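Long-range contacts in type III Pentaketide Synthase (Neurospora crassa, PDB 3EUO), which acts as a type III polyketide synthase of the chalcone synthase family, probably extending an acyl starter by repeated acyl transfer and condensation: residues R318-R323 and S337-L342; L147-R151 and V371-M375; I24-Y29 and P57-N63. One frame throughout, in Å; residues are numbered along the deposited sequence.

Interaction 1: R318-R323 and S337-L342; sequences RASYDR and SVLNRL
A salt-bridge network of D322, R323 and R341 ties together two successive helices, 318-327 and 334-342, in the C-terminal half of this thiolase-type fold. The segments cross at 117°, their axes 8.5 Å apart at closest approach. R341 grips the D322 carboxylate side-on with two nitrogens: NE donates to OD2 at 2.7 Å and NH2 to OD1 at 3.1 Å. Both oxygens lie near the guanidinium plane but are met from above the carboxylate plane, the two flat groups being turned 60° apart. D322 has CG anti to the backbone N (chi1 -178°), and this places its carboxylate beside the R341 guanidinium. OD2 also takes R323 NH1 at 2.8 Å, so one oxygen is shared by two arginines and probably offsets the nearness of their like charges. R341 NH1 has partners of its own in D346 and E344. The R323 chain bends at its second torsion and brings one guanidinium face under R341 CB, which lies 3.4 Å above that plane. R323 NE makes weak bonds to both O and OG of S337, and that hydroxyl is also bonded to Y12 OH. A water bridges R323 NH2, S337 O and N340 ND2. Next to these polar groups, A319 is small enough to let the helices close: its CB sits 3.5 Å from V338 O and touches V338 CG1 and L342 CB. Preceding A319 in the chain, R318, bonded to E315 and D292, lays one guanidinium face against L342 CD1. Their second link is a water that accepts from R318 NH2 at 2.9 Å and donates to L342 O at 2.8 Å.

Interaction 2: L147-R151 and V371-M375; sequences LAALR and VEMCM
E372 leaves the strand with CG beside the backbone N (chi1 -62°) and bends at chi2 (-77°), whereas R151 runs extended before turning at chi3 (49°). The carboxylate and guanidinium thus meet almost coplanar, as a buried side-on salt bridge. R151 NE donates a nearly straight bond to E372 OE1 at 2.9 Å, using the syn lone pair; NH2 reaches OE2 at 2.8 Å, also on the syn side. Two parallel bonds hold the guanidinium against rotation, and its NH1 pairs with E134 of the second subunit. A148 CB rests 3.8 Å from E372 OE2. The apolar half of the contact is made by L147, whose CB packs on E372 CB at 3.6 Å and whose CD2 lies 3.9 Å from C374 SG; L150 adds a looser touch on the same sulfur. In the fold, helix 145-162 packs across strand 370-378, which runs antiparallel between strands 224-233 and 359-366 of the central sheet. L147 also touches A364 of one neighbour and R151 reaches W229 of the other, while M373, on the other face of the strand, touches helix 258-277.

Interaction 3: I24-Y29 and P57-N63; sequences ILSKRY and PDHPLVN
L25 projects from helix 20-29 into a hollow of the 57-63 loop lined by P57 and V62. Its CD2 methyl lies 3.6 Å from P57 O and 4.2 Å from V62 CG2, so the isobutyl group fills the notch between P57 and V62. P57 CB is the bump on the loop side, set against L25 CG and, nearer the surface, against I24 CG2 at 4.3 Å. Within the loop, L61 N bonds H59 ND1 at 3.1 Å. Beside the apolar pocket, R28 bends at its third torsion (chi3 -74°) and brings the edge of its guanidinium up to the P57 carbonyl. NH1 makes a weak bond to P57 O, which lies in the guanidinium plane, 3.1 Å away. NH2 forms a long salt bridge to D58 OD1 at 3.6 Å, with the planes 18° apart. Y29 supplies the other wall: one ring face carries R28 CG, and CE2 comes within 3.8 Å of V62 O. N63 lies beside the R28 guanidinium and the Y29 hydroxyl, with Y29 OH 3.2 Å from N63 CA. With Y29 cut back to an alanine, R28 CG would probably lose the ring face it lies on, and R182 its cation-pi partner. R182 also bonds V62 O, so one arginine of helix 181-191 meets both segments. This helix backs the apolar pocket, with V181 touching L25 and V62 and L185 touching L25; S26 leans on helix 34-42, and L61 on helix 70-96.

Interaction 3 closes first along the chain; interaction 1 is nested inside the loop closed by interaction 2, which joins N- and C-terminal halves. Interactions 1 and 2 have centres 16 Å apart and nearest atoms about 5 Å apart. Both involve strand 370-378 of the central mixed sheet: it supplies one segment of interaction 2, and L339 and L342 touch it from interaction 1. Helix 145-162 starts just after C143, found oxidised to 3-sulfinoalanine. Only interaction 2 reaches the dimer partner, R151 pairing with E134 of the second subunit. Interaction 3 lies at the periphery, its centre about 30 Å from that of interaction 1 and 36 Å from that of interaction 2.

Interaction 1: R318-R323 and S337-L342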
# COMPACT_ATOMS: atom_id res chain seq x y z
N ARG A 318 23.82 -9.95 16.67
CA ARG A 318 24.38 -8.81 17.42
C ARG A 318 23.81 -7.43 17.04
O ARG A 318 23.60 -6.58 17.91
CB ARG A 318 25.91 -8.80 17.31
CG ARG A 318 26.44 -8.68 15.89
CD ARG A 318 27.89 -9.11 15.82
NE ARG A 318 28.38 -9.20 14.44
CZ ARG A 318 28.15 -10.23 13.63
NH1 ARG A 318 27.42 -11.27 14.03
NH2 ARG A 318 28.66 -10.23 12.40
N ALA A 319 23.59 -7.22 15.75
CA ALA A 319 23.00 -5.96 15.27
C ALA A 319 21.52 -5.81 15.66
O ALA A 319 21.04 -4.69 15.87
CB ALA A 319 23.19 -5.83 13.76
N SER A 320 20.83 -6.94 15.77
CA SER A 320 19.43 -6.96 16.21
C SER A 320 19.35 -6.56 17.68
O SER A 320 18.53 -5.73 18.05
CB SER A 320 18.83 -8.35 16.02
OG SER A 320 18.80 -8.70 14.64
N TYR A 321 20.22 -7.14 18.50
CA TYR A 321 20.35 -6.73 19.90
C TYR A 321 20.71 -5.26 20.06
O TYR A 321 20.14 -4.57 20.90
CB TYR A 321 21.36 -7.61 20.63
CG TYR A 321 20.72 -8.86 21.20
CD1 TYR A 321 20.87 -10.09 20.56
CD2 TYR A 321 19.95 -8.80 22.36
CE1 TYR A 321 20.27 -11.24 21.08
CE2 TYR A 321 19.35 -9.94 22.88
CZ TYR A 321 19.51 -11.15 22.24
OH TYR A 321 18.91 -12.28 22.76
N ASP A 322 21.66 -4.79 19.25
CA ASP A 322 22.11 -3.41 19.31
C ASP A 322 20.97 -2.43 19.04
O ASP A 322 20.81 -1.45 19.77
CB ASP A 322 23.24 -3.17 18.30
CG ASP A 322 23.78 -1.76 18.35
OD1 ASP A 322 24.71 -1.52 19.14
OD2 ASP A 322 23.28 -0.90 17.60
N ARG A 323 20.21 -2.69 17.99
CA ARG A 323 19.03 -1.88 17.65
C ARG A 323 17.97 -1.92 18.74
O ARG A 323 17.47 -0.89 19.19
CB ARG A 323 18.44 -2.34 16.32
CG ARG A 323 18.82 -1.47 15.14
CD ARG A 323 20.31 -1.46 14.87
NE ARG A 323 20.66 -0.20 14.22
CZ ARG A 323 21.22 0.84 14.83
NH1 ARG A 323 21.54 0.78 16.11
NH2 ARG A 323 21.47 1.93 14.13
N SER A 337 17.72 -0.76 9.55
CA SER A 337 18.58 -0.24 10.60
C SER A 337 19.54 -1.33 11.10
O SER A 337 20.73 -1.08 11.27
CB SER A 337 17.74 0.32 11.75
OG SER A 337 18.57 0.93 12.72
N VAL A 338 19.00 -2.53 11.31
CA VAL A 338 19.80 -3.72 11.62
C VAL A 338 20.85 -4.04 10.53
O VAL A 338 22.03 -4.21 10.83
CB VAL A 338 18.90 -4.95 11.92
CG1 VAL A 338 19.73 -6.23 12.08
CG2 VAL A 338 18.04 -4.69 13.17
N LEU A 339 20.42 -4.08 9.27
CA LEU A 339 21.35 -4.34 8.16
C LEU A 339 22.44 -3.28 8.00
O LEU A 339 23.59 -3.60 7.65
CB LEU A 339 20.59 -4.55 6.84
CG LEU A 339 19.80 -5.85 6.74
CD1 LEU A 339 18.88 -5.75 5.54
CD2 LEU A 339 20.73 -7.05 6.61
N ASN A 340 22.08 -2.02 8.26
CA ASN A 340 23.05 -0.93 8.24
C ASN A 340 24.07 -1.09 9.37
O ASN A 340 25.27 -0.96 9.16
CB ASN A 340 22.32 0.42 8.36
CG ASN A 340 23.25 1.61 8.14
OD1 ASN A 340 24.05 1.62 7.21
ND2 ASN A 340 23.13 2.61 9.00
N ARG A 341 23.57 -1.38 10.56
CA ARG A 341 24.44 -1.51 11.73
C ARG A 341 25.35 -2.74 11.63
O ARG A 341 26.50 -2.70 12.06
CB ARG A 341 23.60 -1.56 13.01
CG ARG A 341 24.39 -1.67 14.32
CD ARG A 341 25.01 -0.34 14.74
NE ARG A 341 25.53 -0.42 16.11
CZ ARG A 341 26.78 -0.16 16.46
NH1 ARG A 341 27.67 0.24 15.56
NH2 ARG A 341 27.14 -0.27 17.73
N LEU A 342 24.83 -3.82 11.05
CA LEU A 342 25.58 -5.08 10.94
C LEU A 342 26.93 -4.91 10.26
O LEU A 342 27.91 -5.55 10.63
CB LEU A 342 24.75 -6.15 10.21
CG LEU A 342 25.34 -7.56 10.06
CD1 LEU A 342 25.57 -8.23 11.41
CD2 LEU A 342 24.44 -8.42 9.18
O HOH W 1 29.52 -7.57 11.62
O HOH W 2 21.66 1.77 11.40

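Interaction 2: L147-R151 and V371-M375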
# COMPACT_ATOMS: atom_id res chain seq x y z
N LEU A 147 11.17 -5.93 5.11
CA LEU A 147 11.49 -7.07 4.25
C LEU A 147 10.46 -7.29 3.13
O LEU A 147 10.81 -7.74 2.03
CB LEU A 147 11.71 -8.35 5.07
CG LEU A 147 12.99 -8.37 5.91
CD1 LEU A 147 13.21 -9.74 6.53
CD2 LEU A 147 14.23 -7.94 5.09
N ALA A 148 9.19 -6.98 3.39
CA ALA A 148 8.17 -7.07 2.34
C ALA A 148 8.45 -6.07 1.21
O ALA A 148 8.33 -6.41 0.02
CB ALA A 148 6.75 -6.86 2.90
N ALA A 149 8.84 -4.85 1.58
CA ALA A 149 9.20 -3.84 0.60
C ALA A 149 10.43 -4.27 -0.20
O ALA A 149 10.47 -4.10 -1.42
CB ALA A 149 9.44 -2.49 1.28
N LEU A 150 11.41 -4.85 0.49
CA LEU A 150 12.61 -5.34 -0.19
C LEU A 150 12.30 -6.42 -1.24
O LEU A 150 12.83 -6.37 -2.35
CB LEU A 150 13.64 -5.87 0.82
CG LEU A 150 15.01 -6.25 0.25
CD1 LEU A 150 15.76 -5.02 -0.30
CD2 LEU A 150 15.85 -6.98 1.28
N ARG A 151 11.44 -7.37 -0.88
CA ARG A 151 11.08 -8.47 -1.77
C ARG A 151 10.27 -7.95 -2.96
O ARG A 151 10.46 -8.39 -4.11
CB ARG A 151 10.29 -9.53 -0.99
CG ARG A 151 9.73 -10.68 -1.83
CD ARG A 151 9.02 -11.74 -0.97
NE ARG A 151 8.08 -11.15 -0.02
CZ ARG A 151 6.90 -10.65 -0.36
NH1 ARG A 151 6.50 -10.66 -1.63
NH2 ARG A 151 6.11 -10.11 0.58
N VAL A 371 5.35 -13.95 7.67
CA VAL A 371 6.77 -14.21 7.90
C VAL A 371 7.55 -13.85 6.63
O VAL A 371 7.16 -14.25 5.53
CB VAL A 371 7.03 -15.69 8.23
CG1 VAL A 371 8.51 -15.92 8.52
CG2 VAL A 371 6.17 -16.15 9.41
N GLU A 372 8.64 -13.11 6.79
CA GLU A 372 9.51 -12.73 5.69
C GLU A 372 10.93 -13.16 6.02
O GLU A 372 11.42 -12.91 7.12
CB GLU A 372 9.50 -11.20 5.48
CG GLU A 372 8.14 -10.61 5.11
CD GLU A 372 7.74 -10.82 3.64
OE1 GLU A 372 8.59 -11.17 2.80
OE2 GLU A 372 6.55 -10.62 3.33
N MET A 373 11.58 -13.82 5.07
CA MET A 373 13.02 -14.10 5.17
C MET A 373 13.71 -13.74 3.87
O MET A 373 13.11 -13.83 2.80
CB MET A 373 13.30 -15.58 5.49
CG MET A 373 13.23 -15.96 6.94
SD MET A 373 14.02 -17.57 7.34
CE MET A 373 13.28 -17.84 8.93
N CYS A 374 14.97 -13.34 3.98
CA CYS A 374 15.80 -13.12 2.80
C CYS A 374 17.21 -13.65 3.04
O CYS A 374 17.65 -13.75 4.20
CB CYS A 374 15.83 -11.64 2.41
SG CYS A 374 16.64 -10.56 3.59
N MET A 375 17.88 -14.01 1.96
CA MET A 375 19.29 -14.38 2.03
C MET A 375 20.12 -13.32 1.33
O MET A 375 19.91 -13.04 0.15
CB MET A 375 19.54 -15.75 1.39
CG MET A 375 20.99 -16.22 1.50
SD MET A 375 21.55 -16.64 3.17
CE MET A 375 20.82 -18.27 3.31

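Interaction 3: I24-Y29 and P57-N63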
# COMPACT_ATOMS: atom_id res chain seq x y z
N ILE A 24 5.99 8.87 33.38
CA ILE A 24 5.62 10.29 33.46
C ILE A 24 4.24 10.55 32.86
O ILE A 24 3.39 11.19 33.49
CB ILE A 24 6.68 11.20 32.77
CG1 ILE A 24 8.07 11.06 33.42
CG2 ILE A 24 6.22 12.65 32.75
CD1 ILE A 24 8.11 11.34 34.90
N LEU A 25 4.02 10.06 31.64
CA LEU A 25 2.78 10.33 30.94
C LEU A 25 1.61 9.58 31.55
O LEU A 25 0.50 10.09 31.58
CB LEU A 25 2.91 9.97 29.45
CG LEU A 25 3.71 10.99 28.65
CD1 LEU A 25 4.10 10.37 27.29
CD2 LEU A 25 2.91 12.30 28.46
N SER A 26 1.86 8.36 32.01
CA SER A 26 0.81 7.57 32.63
C SER A 26 0.28 8.31 33.86
O SER A 26 -0.92 8.54 33.99
CB SER A 26 1.32 6.20 33.04
OG SER A 26 0.26 5.45 33.62
N LYS A 27 1.21 8.71 34.72
CA LYS A 27 0.87 9.40 35.97
C LYS A 27 0.18 10.74 35.71
O LYS A 27 -0.75 11.12 36.43
CB LYS A 27 2.12 9.60 36.85
CG LYS A 27 1.83 10.42 38.11
CD LYS A 27 3.08 10.89 38.82
CE LYS A 27 3.22 10.23 40.18
NZ LYS A 27 3.97 11.12 41.11
N ARG A 28 0.63 11.44 34.68
CA ARG A 28 0.02 12.71 34.31
C ARG A 28 -1.45 12.56 33.91
O ARG A 28 -2.26 13.40 34.24
CB ARG A 28 0.83 13.38 33.20
CG ARG A 28 0.47 14.83 32.94
CD ARG A 28 1.41 15.44 31.91
NE ARG A 28 2.74 15.71 32.47
CZ ARG A 28 3.86 15.75 31.76
NH1 ARG A 28 3.85 15.52 30.45
NH2 ARG A 28 5.01 16.00 32.36
N TYR A 29 -1.79 11.47 33.22
CA TYR A 29 -3.13 11.37 32.63
C TYR A 29 -4.07 10.31 33.18
O TYR A 29 -5.26 10.33 32.85
CB TYR A 29 -3.04 11.30 31.09
CG TYR A 29 -2.50 12.59 30.56
CD1 TYR A 29 -3.29 13.74 30.55
CD2 TYR A 29 -1.18 12.68 30.13
CE1 TYR A 29 -2.78 14.94 30.10
CE2 TYR A 29 -0.66 13.88 29.68
CZ TYR A 29 -1.47 15.00 29.67
OH TYR A 29 -0.97 16.20 29.23
N PRO A 57 8.45 13.56 26.60
CA PRO A 57 7.14 13.56 27.26
C PRO A 57 6.42 14.93 27.38
O PRO A 57 5.27 14.96 27.80
CB PRO A 57 7.44 12.98 28.64
CG PRO A 57 8.65 12.13 28.42
CD PRO A 57 9.48 12.95 27.47
N ASP A 58 7.08 16.02 27.01
CA ASP A 58 6.42 17.34 27.03
C ASP A 58 5.90 17.78 25.66
O ASP A 58 5.39 18.90 25.52
CB ASP A 58 7.34 18.42 27.61
CG ASP A 58 7.59 18.23 29.09
OD1 ASP A 58 6.62 17.97 29.84
OD2 ASP A 58 8.76 18.35 29.50
N HIS A 59 6.01 16.91 24.65
CA HIS A 59 5.52 17.25 23.32
C HIS A 59 4.04 17.63 23.39
O HIS A 59 3.25 16.95 24.04
CB HIS A 59 5.72 16.09 22.34
CG HIS A 59 5.63 16.50 20.91
ND1 HIS A 59 4.43 16.71 20.27
CD2 HIS A 59 6.59 16.78 20.00
CE1 HIS A 59 4.65 17.09 19.02
NE2 HIS A 59 5.96 17.14 18.83
N PRO A 60 3.65 18.74 22.72
CA PRO A 60 2.25 19.19 22.79
C PRO A 60 1.23 18.15 22.32
O PRO A 60 0.13 18.10 22.87
CB PRO A 60 2.22 20.41 21.87
CG PRO A 60 3.62 20.87 21.79
CD PRO A 60 4.48 19.65 21.90
N LEU A 61 1.59 17.35 21.32
CA LEU A 61 0.64 16.41 20.72
C LEU A 61 0.09 15.40 21.73
O LEU A 61 -1.08 15.01 21.65
CB LEU A 61 1.27 15.67 19.53
CG LEU A 61 0.34 14.84 18.64
CD1 LEU A 61 -0.49 15.71 17.70
CD2 LEU A 61 1.14 13.84 17.83
N VAL A 62 0.95 14.97 22.65
CA VAL A 62 0.59 13.94 23.63
C VAL A 62 0.16 14.56 24.97
O VAL A 62 -0.05 13.86 25.96
CB VAL A 62 1.71 12.88 23.82
CG1 VAL A 62 2.00 12.17 22.49
CG2 VAL A 62 3.00 13.50 24.39
N ASN A 63 0.01 15.88 24.97
CA ASN A 63 -0.39 16.62 26.16
C ASN A 63 -1.68 17.44 25.97
O ASN A 63 -1.88 18.47 26.62
CB ASN A 63 0.77 17.48 26.67
CG ASN A 63 1.89 16.65 27.28
OD1 ASN A 63 2.95 16.46 26.68
ND2 ASN A 63 1.65 16.13 28.48